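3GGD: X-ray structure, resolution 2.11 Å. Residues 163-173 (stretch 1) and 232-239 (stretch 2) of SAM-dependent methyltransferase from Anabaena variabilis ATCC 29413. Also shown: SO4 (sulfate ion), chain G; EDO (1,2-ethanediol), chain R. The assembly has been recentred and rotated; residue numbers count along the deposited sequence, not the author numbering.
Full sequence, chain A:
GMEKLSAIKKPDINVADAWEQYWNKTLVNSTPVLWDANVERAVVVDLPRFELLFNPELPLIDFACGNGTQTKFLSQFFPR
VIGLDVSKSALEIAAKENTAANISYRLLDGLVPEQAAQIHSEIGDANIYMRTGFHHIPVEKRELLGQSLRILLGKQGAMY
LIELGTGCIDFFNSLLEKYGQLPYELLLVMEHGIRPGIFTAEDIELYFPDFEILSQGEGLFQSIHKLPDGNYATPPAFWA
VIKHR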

# COMPACT_ATOMS: atom_id res chain seq x y z
N GLU A 163 -4.53 5.16 -1.99
CA GLU A 163 -5.21 4.51 -0.89
C GLU A 163 -6.70 4.40 -1.22
O GLU A 163 -7.18 5.03 -2.15
CB GLU A 163 -5.03 5.36 0.39
CG GLU A 163 -3.58 5.46 0.84
CD GLU A 163 -2.99 4.14 1.27
OE1 GLU A 163 -3.78 3.25 1.71
OE2 GLU A 163 -1.73 3.96 1.12
N LEU A 164 -7.42 3.59 -0.45
CA LEU A 164 -8.87 3.57 -0.57
C LEU A 164 -9.34 4.84 0.11
O LEU A 164 -8.84 5.18 1.18
CB LEU A 164 -9.47 2.31 0.05
CG LEU A 164 -8.99 0.98 -0.58
CD1 LEU A 164 -9.80 -0.24 -0.09
CD2 LEU A 164 -9.01 1.04 -2.11
N GLY A 165 -10.27 5.53 -0.54
CA GLY A 165 -10.72 6.83 -0.08
C GLY A 165 -12.13 6.84 0.48
O GLY A 165 -12.75 5.79 0.74
N THR A 166 -12.63 8.05 0.71
CA THR A 166 -13.99 8.26 1.20
C THR A 166 -14.92 7.48 0.29
O THR A 166 -14.79 7.50 -0.95
CB THR A 166 -14.36 9.76 1.17
OG1 THR A 166 -13.38 10.46 1.94
CG2 THR A 166 -15.77 10.02 1.74
N GLY A 167 -15.85 6.77 0.92
CA GLY A 167 -16.78 5.95 0.16
C GLY A 167 -16.38 4.50 0.16
O GLY A 167 -17.16 3.64 -0.20
N CYS A 168 -15.18 4.20 0.62
CA CYS A 168 -14.71 2.81 0.64
C CYS A 168 -15.68 1.84 1.31
O CYS A 168 -16.01 0.79 0.76
CB CYS A 168 -13.35 2.72 1.35
SG CYS A 168 -12.76 0.97 1.61
N ILE A 169 -16.10 2.18 2.53
CA ILE A 169 -16.95 1.28 3.33
C ILE A 169 -18.35 1.17 2.70
O ILE A 169 -18.89 0.07 2.63
CB ILE A 169 -16.97 1.70 4.84
CG1 ILE A 169 -15.53 1.66 5.44
CG2 ILE A 169 -17.98 0.87 5.67
CD1 ILE A 169 -14.76 0.35 5.30
N ASP A 170 -18.91 2.28 2.25
CA ASP A 170 -20.17 2.23 1.53
C ASP A 170 -20.08 1.35 0.26
O ASP A 170 -21.00 0.63 -0.07
CB ASP A 170 -20.57 3.62 1.09
CG ASP A 170 -21.09 4.50 2.23
OD1 ASP A 170 -21.39 3.99 3.35
OD2 ASP A 170 -21.20 5.72 1.99
N PHE A 171 -18.99 1.48 -0.46
CA PHE A 171 -18.78 0.70 -1.66
C PHE A 171 -18.88 -0.80 -1.36
O PHE A 171 -19.63 -1.53 -2.01
CB PHE A 171 -17.40 1.02 -2.25
CG PHE A 171 -17.04 0.15 -3.42
CD1 PHE A 171 -17.43 0.49 -4.70
CD2 PHE A 171 -16.33 -1.02 -3.22
CE1 PHE A 171 -17.11 -0.33 -5.78
CE2 PHE A 171 -16.02 -1.84 -4.28
CZ PHE A 171 -16.43 -1.49 -5.57
N PHE A 172 -18.13 -1.24 -0.36
CA PHE A 172 -18.15 -2.66 -0.01
C PHE A 172 -19.49 -3.11 0.58
O PHE A 172 -19.98 -4.20 0.28
CB PHE A 172 -16.98 -3.04 0.89
CG PHE A 172 -15.68 -3.10 0.17
CD1 PHE A 172 -15.48 -4.03 -0.83
CD2 PHE A 172 -14.65 -2.23 0.50
CE1 PHE A 172 -14.31 -4.07 -1.51
CE2 PHE A 172 -13.44 -2.27 -0.18
CZ PHE A 172 -13.25 -3.19 -1.18
N ASN A 173 -20.10 -2.28 1.41
CA ASN A 173 -21.40 -2.59 1.95
C ASN A 173 -22.50 -2.64 0.89
O ASN A 173 -23.48 -3.38 1.06
CB ASN A 173 -21.78 -1.63 3.11
CG ASN A 173 -21.04 -1.96 4.42
OD1 ASN A 173 -20.56 -3.10 4.63
ND2 ASN A 173 -20.94 -0.98 5.31
S SO4 G . -17.16 5.48 3.88
O1 SO4 G . -17.78 4.70 2.80
O2 SO4 G . -18.12 5.74 4.96
O3 SO4 G . -16.52 6.72 3.35
O4 SO4 G . -16.10 4.67 4.48
C1 EDO R . -8.24 12.59 -10.51
O1 EDO R . -9.38 12.98 -9.76
C2 EDO R . -8.20 11.08 -10.44
O2 EDO R . -7.02 10.61 -11.07
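Stretch 2 (232-239) YATPPAFW

How does the backbone of stretch 2 run against stretch 1? Stretch 1 leaves a strand at Glu163 and Leu164, passes through a type II turn from Gly165 to Cys168, and enters a helix at Cys168 that carries on beyond Asn173. Stretch 2 runs the opposite way: Tyr232 to Pro236 form an extended, irregular segment beside the helix, and Ala237 to Trp239 become a strand antiparallel to the first. Across the two stretches the nearest CA atoms are those of Leu164 and Ala237, 4.5 Å apart.

What holds the strands in register? Glu163 and Phe238 are a hydrogen-bonded pair: Glu163 N donates to Phe238 O at 2.8 Å, and Phe238 N to Glu163 O at 2.9 Å. Two residues on, past the non-hydrogen-bonded pair Leu164 and Ala237, Gly165 N donates to Pro236 O at 3.0 Å, nearly straight, so the hydrogen bonding extends to the start of the turn. Glu163 and Phe238 put their side chains on the same face of the sheet, although both ends lead away from the opposing stretch.

Why does glycine suit the turn? A CB on Gly165 would lie tight against Ala237 C and Phe238 CB. Gly167, with phi 100°, would jam a CB against the preceding carbonyl and crowd Pro236 CG. Pro236 CG already lies 3.5 Å from Thr166 O.

Where do the side chains pack? Phe171, its chi1 in t, points toward stretch 2 and lays one ring face over Pro235, whose CA sits 3.7 Å from the ring centroid, almost on the normal, in a CH-pi contact. Ala233 CB meets the edge of that ring, 4.2 Å from Phe171 CZ, while Phe171 CB lies 3.9 Å from Pro236 CD. Pro235 also touches two other residues through CG, 3.9 Å from Leu164 CD2 and 4.2 Å from Phe172 CZ, so this proline links strand and helix.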

# COMPACT_ATOMS: atom_id res chain seq x y z
N TYR A 232 -14.41 -5.73 -13.18
CA TYR A 232 -13.73 -5.84 -11.90
C TYR A 232 -14.29 -4.84 -10.89
O TYR A 232 -14.66 -3.74 -11.25
CB TYR A 232 -12.24 -5.56 -12.03
CG TYR A 232 -11.49 -6.64 -12.73
CD1 TYR A 232 -11.22 -7.83 -12.09
CD2 TYR A 232 -11.03 -6.47 -14.03
CE1 TYR A 232 -10.53 -8.83 -12.71
CE2 TYR A 232 -10.32 -7.47 -14.67
CZ TYR A 232 -10.08 -8.65 -14.01
OH TYR A 232 -9.39 -9.67 -14.61
N ALA A 233 -14.30 -5.24 -9.61
CA ALA A 233 -14.69 -4.33 -8.52
C ALA A 233 -13.59 -3.28 -8.35
O ALA A 233 -12.39 -3.62 -8.16
CB ALA A 233 -14.93 -5.08 -7.22
N THR A 234 -14.00 -2.01 -8.43
CA THR A 234 -13.07 -0.90 -8.34
C THR A 234 -13.53 0.13 -7.28
O THR A 234 -14.25 1.08 -7.59
CB THR A 234 -12.93 -0.17 -9.70
OG1 THR A 234 -14.20 0.36 -10.08
CG2 THR A 234 -12.39 -1.08 -10.82
N PRO A 235 -13.11 -0.05 -6.03
CA PRO A 235 -13.45 0.93 -5.00
C PRO A 235 -12.83 2.32 -5.23
O PRO A 235 -11.84 2.46 -5.96
CB PRO A 235 -12.87 0.31 -3.72
CG PRO A 235 -11.80 -0.65 -4.20
CD PRO A 235 -12.29 -1.16 -5.52
N PRO A 236 -13.41 3.35 -4.59
CA PRO A 236 -12.90 4.71 -4.77
C PRO A 236 -11.53 4.87 -4.15
O PRO A 236 -11.27 4.33 -3.06
CB PRO A 236 -13.94 5.58 -4.08
CG PRO A 236 -14.64 4.68 -3.10
CD PRO A 236 -14.59 3.31 -3.70
N ALA A 237 -10.68 5.62 -4.84
CA ALA A 237 -9.28 5.85 -4.47
C ALA A 237 -9.04 7.31 -4.12
O ALA A 237 -9.81 8.21 -4.48
CB ALA A 237 -8.34 5.40 -5.59
N PHE A 238 -7.97 7.53 -3.38
CA PHE A 238 -7.44 8.84 -3.10
C PHE A 238 -5.95 8.69 -3.36
O PHE A 238 -5.34 7.72 -2.88
CB PHE A 238 -7.61 9.26 -1.62
CG PHE A 238 -6.74 10.42 -1.23
CD1 PHE A 238 -7.09 11.69 -1.57
CD2 PHE A 238 -5.54 10.22 -0.59
CE1 PHE A 238 -6.30 12.76 -1.26
CE2 PHE A 238 -4.73 11.31 -0.27
CZ PHE A 238 -5.13 12.57 -0.64
N TRP A 239 -5.36 9.65 -4.07
CA TRP A 239 -3.91 9.64 -4.29
C TRP A 239 -3.32 11.03 -4.19
O TRP A 239 -4.02 12.05 -4.41
CB TRP A 239 -3.53 8.99 -5.66
CG TRP A 239 -3.99 9.73 -6.85
CD1 TRP A 239 -5.15 9.50 -7.53
CD2 TRP A 239 -3.34 10.82 -7.52
NE1 TRP A 239 -5.26 10.37 -8.58
CE2 TRP A 239 -4.16 11.18 -8.61
CE3 TRP A 239 -2.14 11.51 -7.32
CZ2 TRP A 239 -3.85 12.23 -9.48
CZ3 TRP A 239 -1.83 12.54 -8.19
CH2 TRP A 239 -2.67 12.88 -9.27